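Local coordinates for hydroxyethylphosphonate dioxygenase (PDB 6B9R), which catalyses the iron-dependent oxidative carbon-carbon cleavage of 2-hydroxyethylphosphonate to hydroxymethylphosphonate and formate, at the interface of chains A and B. Coordinates in Å, arbitrary orientation; residue numbers count along the deposited sequence, not the author numbering. Chains: chain A/B, Hydroxyethylphosphonate dioxygenase.

The four contacts are patches of one two-fold symmetric interface between identical chains, so each recurs with the chains exchanged. All distances here run between C-alpha centres. Contacts 2 and 3 are neighbours, about 8 Å apart, and share A:Val298, A:Pro299 and B:Phe429; helix 425-433 of chain B serves both. Contact 1 lies off to one side, about 28 Å from contact 2, 27 Å from contact 3 and 25 Å from contact 4. Contact 4 is about 21 Å from contact 2 and 22 Å from contact 3. Such spacing suggests an extensive pairing that would resist rocking between the chains.

Contact 1: the interface of chains A and B. Residues chain A 318, 320-321, 359; chain B 250-252.
A:Trp318 carries CG between its own backbone N and carbonyl carbon (chi1 69°), a crowded position that aims the indole N-H at the carbonyl of B:Leu250, whereas A:Tyr320, on the same strand 317-320, has CG anti to the backbone N (chi1 -175°) and brings the CD2 and CE2 side of its ring to B:Thr252. Tryptophan suits its place because its ring N-H is a rigid, directional donor at the edge of a large flat group. NE1 lies 2.9 Å from B:Leu250 O, and the bond is fairly straight, 163° at the hydrogen. The oxygen sits at the indole edge, in the ring plane, while seen from the acceptor the donor stands above the carbonyl plane. B:Leu250 directly follows helix 238-249 in a left-handed backbone conformation, and its carbonyl is thereby presented to the other chain. An alanine in place of A:Trp318 would probably leave the B:Leu250 carbonyl without this mate across the interface and the turn after helix 238-249 less firmly held.

The rest of the patch is mostly apolar packing. A:Pro359 meets the leucine tip, CD to B:Leu250 CD2 at 3.9 Å; a rigid proline offers a firm surface to a branched side chain. The B:Thr252 methyl is small enough to fit beside both the tyrosine ring and the turn after it, with CG2 3.8 Å from A:Tyr320 CD2. A:Pro321 follows a cis peptide bond, and its carbonyl brings A:Pro321 O to 3.4 Å from B:Thr252 CG2.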
loop_
_atom_site.group_PDB
_atom_site.type_symbol
_atom_site.label_atom_id
_atom_site.label_comp_id
_atom_site.label_asym_id
_atom_site.label_seq_id
_atom_site.Cartn_x
_atom_site.Cartn_y
_atom_site.Cartn_z
ATOM N N TRP A 318 -19.839 13.848 21.377
ATOM C CA TRP A 318 -19.883 15.242 20.962
ATOM C C TRP A 318 -20.920 15.397 19.861
ATOM O O TRP A 318 -21.410 14.418 19.293
ATOM C CB TRP A 318 -18.507 15.752 20.508
ATOM C CG TRP A 318 -17.984 15.172 19.219
ATOM C CD1 TRP A 318 -17.925 15.803 18.010
ATOM C CD2 TRP A 318 -17.421 13.865 19.019
ATOM N NE1 TRP A 318 -17.368 14.969 17.070
ATOM C CE2 TRP A 318 -17.057 13.772 17.661
ATOM C CE3 TRP A 318 -17.214 12.758 19.852
ATOM C CZ2 TRP A 318 -16.480 12.620 17.114
ATOM C CZ3 TRP A 318 -16.645 11.616 19.318
ATOM C CH2 TRP A 318 -16.279 11.555 17.948
ATOM N N TYR A 320 -22.515 17.501 16.331
ATOM C CA TYR A 320 -22.080 18.040 15.047
ATOM C C TYR A 320 -23.250 18.764 14.395
ATOM O O TYR A 320 -24.348 18.198 14.302
ATOM C CB TYR A 320 -21.557 16.925 14.123
ATOM C CG TYR A 320 -20.989 17.472 12.835
ATOM C CD1 TYR A 320 -21.815 17.760 11.760
ATOM C CD2 TYR A 320 -19.634 17.736 12.713
ATOM C CE1 TYR A 320 -21.302 18.289 10.582
ATOM C CE2 TYR A 320 -19.108 18.262 11.538
ATOM C CZ TYR A 320 -19.945 18.537 10.481
ATOM O OH TYR A 320 -19.421 19.059 9.321
ATOM N N PRO A 321 -23.054 19.997 13.894
ATOM C CA PRO A 321 -21.750 20.671 13.828
ATOM C C PRO A 321 -21.353 21.322 15.142
ATOM O O PRO A 321 -20.247 21.826 15.279
ATOM C CB PRO A 321 -21.962 21.730 12.750
ATOM C CG PRO A 321 -23.416 22.072 12.867
ATOM C CD PRO A 321 -24.119 20.794 13.259
ATOM N N PRO A 359 -18.452 16.244 6.109
ATOM C CA PRO A 359 -17.251 16.508 5.306
ATOM C C PRO A 359 -16.800 15.245 4.600
ATOM O O PRO A 359 -16.797 14.157 5.199
ATOM C CB PRO A 359 -16.213 16.963 6.347
ATOM C CG PRO A 359 -17.019 17.433 7.513
ATOM C CD PRO A 359 -18.259 16.573 7.530
ATOM N N LEU B 250 -14.379 13.293 12.324
ATOM C CA LEU B 250 -15.588 14.096 12.477
ATOM C C LEU B 250 -15.492 15.017 13.688
ATOM O O LEU B 250 -16.486 15.288 14.369
ATOM C CB LEU B 250 -16.840 13.209 12.526
ATOM C CG LEU B 250 -17.261 12.795 11.102
ATOM C CD1 LEU B 250 -18.214 11.598 11.042
ATOM C CD2 LEU B 250 -17.887 13.977 10.406
ATOM N N THR B 251 -14.287 15.512 13.948
ATOM C CA THR B 251 -14.065 16.553 14.939
ATOM C C THR B 251 -14.101 17.910 14.258
ATOM O O THR B 251 -13.344 18.160 13.311
ATOM C CB THR B 251 -12.715 16.385 15.643
ATOM O OG1 THR B 251 -11.657 16.354 14.667
ATOM C CG2 THR B 251 -12.680 15.119 16.498
ATOM N N THR B 252 -14.956 18.796 14.751
ATOM C CA THR B 252 -14.879 20.178 14.317
ATOM C C THR B 252 -13.629 20.835 14.906
ATOM O O THR B 252 -12.982 20.303 15.808
ATOM C CB THR B 252 -16.113 20.951 14.769
ATOM O OG1 THR B 252 -16.182 20.895 16.194
ATOM C CG2 THR B 252 -17.378 20.342 14.193
#

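Contact 2: the interface of chains A and B. Residues chain A 152, 233, 235, 298-299, 338; chain B 429-430, 432-433.
B:Phe429, on helix 425-433 of chain B, inserts its ring among apolar groups of A:Leu233, A:Val298, A:Pro299 and A:Leu338. The leading interaction is CH-pi: the CD methylene of A:Pro299 lies over one face of the ring, 3.6 Å from its centroid and displaced toward the rim. A flat aromatic suits this place because A:Val298 CG1 can sit over the same face, toward another part of its rim.

Van der Waals packing completes the grip. A:Val298 CG1 reaches B:Phe429 CE1 at 3.5 Å, while A:Leu233 CD1 approaches the same CE1 from the other side of the plane, at 3.7 Å. At the root of the side chain, A:Leu338 has CG anti to its backbone N (chi1 -179°), which carries CD1 to within 3.8 Å of B:Phe429 CB; its other methyl, CD2, faces B:Ala433. Small residues let the helix come close: B:Gly432 CA passes 3.2 Å from A:Leu233 O, and B:Ala430 CB lies 3.3 Å from the phenol OH of A:Tyr152.

Polar contact goes through water 1, which is 2.8 Å from B:Ala430 O and more distant from A:Tyr152 OH. A:Tyr152 precedes the iron ligand A:Gln153, so this patch probably helps join the chains of the deposited pair and may also steady the strand beside the metal site.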
loop_
_atom_site.group_PDB
_atom_site.type_symbol
_atom_site.label_atom_id
_atom_site.label_comp_id
_atom_site.label_asym_id
_atom_site.label_seq_id
_atom_site.Cartn_x
_atom_site.Cartn_y
_atom_site.Cartn_z
ATOM N N TYR A 152 -8.539 -7.825 10.513
ATOM C CA TYR A 152 -8.823 -7.067 11.725
ATOM C C TYR A 152 -10.315 -7.122 12.027
ATOM O O TYR A 152 -11.139 -7.264 11.124
ATOM C CB TYR A 152 -8.399 -5.610 11.549
ATOM C CG TYR A 152 -6.911 -5.423 11.367
ATOM C CD1 TYR A 152 -6.304 -5.627 10.127
ATOM C CD2 TYR A 152 -6.114 -5.026 12.435
ATOM C CE1 TYR A 152 -4.936 -5.457 9.971
ATOM C CE2 TYR A 152 -4.752 -4.843 12.286
ATOM C CZ TYR A 152 -4.170 -5.053 11.057
ATOM O OH TYR A 152 -2.820 -4.870 10.926
ATOM N N LEU A 233 8.331 -4.889 12.505
ATOM C CA LEU A 233 8.739 -3.816 13.403
ATOM C C LEU A 233 7.785 -3.769 14.591
ATOM O O LEU A 233 6.563 -3.735 14.405
ATOM C CB LEU A 233 8.724 -2.462 12.690
ATOM C CG LEU A 233 9.780 -2.132 11.642
ATOM C CD1 LEU A 233 9.441 -0.785 11.015
ATOM C CD2 LEU A 233 11.163 -2.113 12.276
ATOM N N PRO A 235 5.623 -2.135 17.406
ATOM C CA PRO A 235 5.077 -0.795 17.646
ATOM C C PRO A 235 5.788 -0.108 18.805
ATOM O O PRO A 235 6.170 -0.744 19.788
ATOM C CB PRO A 235 3.603 -1.070 17.959
ATOM C CG PRO A 235 3.298 -2.333 17.200
ATOM C CD PRO A 235 4.562 -3.155 17.296
ATOM N N VAL A 298 7.078 5.961 15.209
ATOM C CA VAL A 298 6.450 4.647 15.196
ATOM C C VAL A 298 5.155 4.751 15.986
ATOM O O VAL A 298 5.165 5.275 17.101
ATOM C CB VAL A 298 7.357 3.557 15.796
ATOM C CG1 VAL A 298 6.737 2.178 15.606
ATOM C CG2 VAL A 298 8.742 3.610 15.173
ATOM N N PRO A 299 4.030 4.277 15.469
ATOM C CA PRO A 299 2.798 4.349 16.249
ATOM C C PRO A 299 2.872 3.417 17.440
ATOM O O PRO A 299 3.555 2.390 17.415
ATOM C CB PRO A 299 1.719 3.904 15.257
ATOM C CG PRO A 299 2.446 2.999 14.335
ATOM C CD PRO A 299 3.813 3.617 14.174
ATOM N N LEU A 338 -2.628 1.909 15.835
ATOM C CA LEU A 338 -1.991 1.163 14.751
ATOM C C LEU A 338 -2.752 1.359 13.449
ATOM O O LEU A 338 -2.174 1.263 12.357
ATOM C CB LEU A 338 -1.905 -0.328 15.094
ATOM C CG LEU A 338 -1.226 -1.237 14.055
ATOM C CD1 LEU A 338 0.294 -1.193 14.201
ATOM C CD2 LEU A 338 -1.736 -2.678 14.127
ATOM N N PHE B 429 4.821 -2.497 10.710
ATOM C CA PHE B 429 4.240 -2.359 12.053
ATOM C C PHE B 429 3.191 -3.436 12.299
ATOM O O PHE B 429 3.101 -3.997 13.402
ATOM C CB PHE B 429 3.580 -0.992 12.247
ATOM C CG PHE B 429 4.486 0.179 12.034
ATOM C CD1 PHE B 429 5.808 0.142 12.426
ATOM C CD2 PHE B 429 3.993 1.338 11.442
ATOM C CE1 PHE B 429 6.632 1.239 12.231
ATOM C CE2 PHE B 429 4.814 2.434 11.231
ATOM C CZ PHE B 429 6.135 2.383 11.636
ATOM N N ALA B 430 2.356 -3.697 11.296
ATOM C CA ALA B 430 1.322 -4.717 11.437
ATOM C C ALA B 430 1.937 -6.095 11.654
ATOM O O ALA B 430 1.465 -6.864 12.498
ATOM C CB ALA B 430 0.425 -4.727 10.202
ATOM N N GLY B 432 4.743 -6.647 13.041
ATOM C CA GLY B 432 5.276 -6.646 14.389
ATOM C C GLY B 432 4.209 -6.812 15.453
ATOM O O GLY B 432 4.483 -7.345 16.530
ATOM N N ALA B 433 2.983 -6.358 15.175
ATOM C CA ALA B 433 1.896 -6.492 16.140
ATOM C C ALA B 433 1.244 -7.867 16.109
ATOM O O ALA B 433 0.558 -8.229 17.068
ATOM C CB ALA B 433 0.828 -5.424 15.888
HETATM O O HOH W 1 -1.258 -6.720 13.101
#

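Contact 3: the interface of chains A and B. Residues chain A 241, 295, 297-299; chain B 292, 294, 425, 429.
A:Met241 extends the apolar centre around B:Phe429, whose ring also packs on A:Val298 and A:Pro299. The flexible methionine crosses the phenylalanine at about a right angle, its SD 4.2 Å from CE1 of B:Phe429. Separately, A:Leu297 packs on the base of B:Arg294, CB to CB at 3.7 Å, and A:Pro299 CA touches B:Ser292 CB.

Farther out, B:Arg294 spans the apolar and polar zones. Its chain is extended, with CG anti to the backbone N (chi1 179°), and this reach takes the guanidinium to A:Leu297. There NH1 bonds to the A:Leu297 carbonyl O at 2.6 Å, nearly along the C=O axis and close to the guanidinium plane. B:Phe429 CE2 stands 4.0 Å above the guanidinium plane, over its centre. At the rim NH2 forms a salt bridge with A:Glu295 OE1 at 3.2 Å, a weak hydrogen bond with the carboxylate nearly perpendicular to the guanidinium. A leucine in place of B:Arg294 would probably leave the A:Leu297 carbonyl and the A:Glu295 charge without their mates.

B:Ser292 OG accepts a hydrogen bond from the backbone N of B:Arg294, 3.0 Å away, holding the start of 3-10 helix 293-296, and reaches A:Val298 O through water 2. The contact probably helps tie residues 295-299 of chain A to 292-294 of chain B, beside helix 425-433.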
loop_
_atom_site.group_PDB
_atom_site.type_symbol
_atom_site.label_atom_id
_atom_site.label_comp_id
_atom_site.label_asym_id
_atom_site.label_seq_id
_atom_site.Cartn_x
_atom_site.Cartn_y
_atom_site.Cartn_z
ATOM N N MET A 241 13.280 1.494 14.300
ATOM C CA MET A 241 12.978 2.322 13.140
ATOM C C MET A 241 14.216 3.081 12.677
ATOM O O MET A 241 14.536 3.103 11.484
ATOM C CB MET A 241 11.849 3.282 13.510
ATOM C CG MET A 241 11.272 4.129 12.394
ATOM S SD MET A 241 10.239 3.138 11.309
ATOM C CE MET A 241 11.417 2.976 9.996
ATOM N N GLU A 295 8.926 9.579 9.062
ATOM C CA GLU A 295 9.402 8.218 8.860
ATOM C C GLU A 295 10.201 7.663 10.030
ATOM O O GLU A 295 10.465 6.454 10.044
ATOM C CB GLU A 295 10.247 8.146 7.576
ATOM C CG GLU A 295 9.435 8.494 6.346
ATOM C CD GLU A 295 8.324 7.476 6.074
ATOM O OE1 GLU A 295 8.471 6.297 6.464
ATOM O OE2 GLU A 295 7.303 7.855 5.464
ATOM N N LEU A 297 9.087 8.128 13.237
ATOM C CA LEU A 297 8.097 7.964 14.293
ATOM C C LEU A 297 7.363 6.642 14.104
ATOM O O LEU A 297 7.069 6.244 12.976
ATOM C CB LEU A 297 7.098 9.119 14.290
ATOM C CG LEU A 297 7.654 10.496 14.651
ATOM C CD1 LEU A 297 6.511 11.502 14.693
ATOM C CD2 LEU A 297 8.360 10.435 16.003
ATOM N N VAL A 298 7.078 5.961 15.209
ATOM C CA VAL A 298 6.450 4.647 15.196
ATOM C C VAL A 298 5.155 4.751 15.986
ATOM O O VAL A 298 5.165 5.275 17.101
ATOM C CB VAL A 298 7.357 3.557 15.796
ATOM C CG1 VAL A 298 6.737 2.178 15.606
ATOM C CG2 VAL A 298 8.742 3.610 15.173
ATOM N N PRO A 299 4.030 4.277 15.469
ATOM C CA PRO A 299 2.798 4.349 16.249
ATOM C C PRO A 299 2.872 3.417 17.440
ATOM O O PRO A 299 3.555 2.390 17.415
ATOM C CB PRO A 299 1.719 3.904 15.257
ATOM C CG PRO A 299 2.446 2.999 14.335
ATOM C CD PRO A 299 3.813 3.617 14.174
ATOM N N SER B 292 -0.776 8.633 16.240
ATOM C CA SER B 292 0.603 9.056 16.433
ATOM C C SER B 292 0.815 10.432 15.811
ATOM O O SER B 292 0.177 10.787 14.814
ATOM C CB SER B 292 1.546 8.032 15.790
ATOM O OG SER B 292 2.886 8.491 15.702
ATOM N N ARG B 294 3.090 11.002 14.016
ATOM C CA ARG B 294 3.458 10.620 12.654
ATOM C C ARG B 294 2.362 10.968 11.645
ATOM O O ARG B 294 2.653 11.389 10.516
ATOM C CB ARG B 294 3.786 9.119 12.625
ATOM C CG ARG B 294 4.164 8.527 11.260
ATOM C CD ARG B 294 4.352 6.982 11.324
ATOM N NE ARG B 294 4.639 6.423 9.992
ATOM C CZ ARG B 294 5.831 5.980 9.582
ATOM N NH1 ARG B 294 6.886 5.981 10.401
ATOM N NH2 ARG B 294 5.978 5.526 8.339
ATOM N N PRO B 425 6.127 0.751 5.773
ATOM C CA PRO B 425 6.251 0.806 7.234
ATOM C C PRO B 425 4.984 0.350 7.940
ATOM O O PRO B 425 5.072 -0.387 8.929
ATOM C CB PRO B 425 6.571 2.284 7.504
ATOM C CG PRO B 425 7.257 2.738 6.241
ATOM C CD PRO B 425 6.533 2.023 5.138
ATOM N N PHE B 429 4.821 -2.497 10.710
ATOM C CA PHE B 429 4.240 -2.359 12.053
ATOM C C PHE B 429 3.191 -3.436 12.299
ATOM O O PHE B 429 3.101 -3.997 13.402
ATOM C CB PHE B 429 3.580 -0.992 12.247
ATOM C CG PHE B 429 4.486 0.179 12.034
ATOM C CD1 PHE B 429 5.808 0.142 12.426
ATOM C CD2 PHE B 429 3.993 1.338 11.442
ATOM C CE1 PHE B 429 6.632 1.239 12.231
ATOM C CE2 PHE B 429 4.814 2.434 11.231
ATOM C CZ PHE B 429 6.135 2.383 11.636
HETATM O O HOH W 2 4.202 7.673 17.893
#

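Contact 4: the interface of chains A and B. Residues chain A 78, 119, 364, 421-423; chain B 215-216, 219.
A polar chain-to-chain interface joins B:Glu219, on helix 215-223, to A:His364 and A:Ser422 of this cupin-family dioxygenase, and probably helps hold the pair of chains found in the deposited assembly. A glutamate suits the place, since its two oxygens can take several donors at the end of a long arm. Its chain is extended beyond CG (chi2 -178°), which carries the carboxylate out from the helix to the other chain.

The serine hydroxyl gives the short bond, A:Ser422 OG to B:Glu219 OE2 at 2.8 Å, meeting the oxygen from above the carboxylate plane. From A:His364, NE2 donates to B:Glu219 OE1 at 3.2 Å; the acceptor lies close to the imidazole plane, but the two flat groups are turned 69° apart, and this donor too stands above the carboxylate plane. The backbone N of A:Ser422 adds weak bonds to both oxygens. Water 3 links OE1 of B:Glu219, 2.7 Å away, to the backbone N of A:Ala423. Several donors around one carboxylate would be expected to favour its charged form.

Around these bonds, A:Ser422 is small enough to nestle on the helix start, its CB 3.6 Å from B:Ala216 CA and its OG 3.4 Å from B:Asp215 CB. A:Ile78 brings its CD1 methyl to B:Glu219 CA at 4.0 Å.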
loop_
_atom_site.group_PDB
_atom_site.type_symbol
_atom_site.label_atom_id
_atom_site.label_comp_id
_atom_site.label_asym_id
_atom_site.label_seq_id
_atom_site.Cartn_x
_atom_site.Cartn_y
_atom_site.Cartn_z
ATOM N N ILE A 78 -10.022 -3.991 -11.072
ATOM C CA ILE A 78 -11.021 -4.472 -10.144
ATOM C C ILE A 78 -12.391 -4.039 -10.650
ATOM O O ILE A 78 -12.514 -3.273 -11.603
ATOM C CB ILE A 78 -10.757 -4.003 -8.692
ATOM C CG1 ILE A 78 -10.913 -2.489 -8.542
ATOM C CG2 ILE A 78 -9.397 -4.474 -8.207
ATOM C CD1 ILE A 78 -11.139 -2.074 -7.068
ATOM N N GLN A 119 -14.741 -2.902 -4.198
ATOM C CA GLN A 119 -13.851 -1.757 -4.128
ATOM C C GLN A 119 -13.247 -1.565 -2.741
ATOM O O GLN A 119 -12.446 -0.643 -2.555
ATOM C CB GLN A 119 -14.619 -0.495 -4.556
ATOM C CG GLN A 119 -15.045 -0.541 -6.041
ATOM C CD GLN A 119 -16.177 0.414 -6.391
ATOM O OE1 GLN A 119 -17.341 0.022 -6.379
ATOM N NE2 GLN A 119 -15.838 1.665 -6.725
ATOM N N HIS A 364 -13.113 4.829 3.167
ATOM C CA HIS A 364 -14.348 4.097 2.886
ATOM C C HIS A 364 -15.282 4.230 4.081
ATOM O O HIS A 364 -14.832 4.344 5.217
ATOM C CB HIS A 364 -14.063 2.609 2.665
ATOM C CG HIS A 364 -13.171 2.316 1.496
ATOM N ND1 HIS A 364 -13.655 2.134 0.221
ATOM C CD2 HIS A 364 -11.830 2.154 1.417
ATOM C CE1 HIS A 364 -12.651 1.874 -0.597
ATOM N NE2 HIS A 364 -11.532 1.886 0.103
ATOM N N GLY A 421 -8.464 3.021 2.686
ATOM C CA GLY A 421 -8.350 2.167 1.534
ATOM C C GLY A 421 -6.911 2.049 1.089
ATOM O O GLY A 421 -5.972 2.401 1.814
ATOM N N SER A 422 -6.736 1.570 -0.140
ATOM C CA SER A 422 -5.402 1.490 -0.717
ATOM C C SER A 422 -4.813 2.863 -1.022
ATOM O O SER A 422 -3.601 2.962 -1.227
ATOM C CB SER A 422 -5.444 0.633 -1.979
ATOM O OG SER A 422 -5.916 -0.666 -1.664
ATOM N N ALA A 423 -5.628 3.921 -1.063
ATOM C CA ALA A 423 -5.091 5.275 -1.207
ATOM C C ALA A 423 -4.674 5.748 0.187
ATOM O O ALA A 423 -5.419 6.406 0.920
ATOM C CB ALA A 423 -6.103 6.207 -1.861
ATOM N N ASP B 215 -2.646 -1.919 -6.044
ATOM C CA ASP B 215 -3.945 -1.771 -5.382
ATOM C C ASP B 215 -4.479 -0.343 -5.465
ATOM O O ASP B 215 -5.662 -0.130 -5.747
ATOM C CB ASP B 215 -3.848 -2.192 -3.908
ATOM C CG ASP B 215 -3.685 -3.695 -3.735
ATOM O OD1 ASP B 215 -4.171 -4.453 -4.599
ATOM O OD2 ASP B 215 -3.069 -4.122 -2.732
ATOM N N ALA B 216 -3.641 0.649 -5.150
ATOM C CA ALA B 216 -4.154 2.013 -5.078
ATOM C C ALA B 216 -4.678 2.464 -6.436
ATOM O O ALA B 216 -5.767 3.045 -6.527
ATOM C CB ALA B 216 -3.068 2.961 -4.551
ATOM N N GLU B 219 -8.169 0.820 -7.082
ATOM C CA GLU B 219 -9.295 1.431 -6.377
ATOM C C GLU B 219 -9.598 2.811 -6.925
ATOM O O GLU B 219 -10.753 3.131 -7.213
ATOM C CB GLU B 219 -9.015 1.544 -4.871
ATOM C CG GLU B 219 -9.344 0.334 -4.051
ATOM C CD GLU B 219 -9.067 0.568 -2.565
ATOM O OE1 GLU B 219 -9.233 1.722 -2.095
ATOM O OE2 GLU B 219 -8.678 -0.403 -1.884
HETATM O O HOH W 3 -8.648 4.266 -1.327
#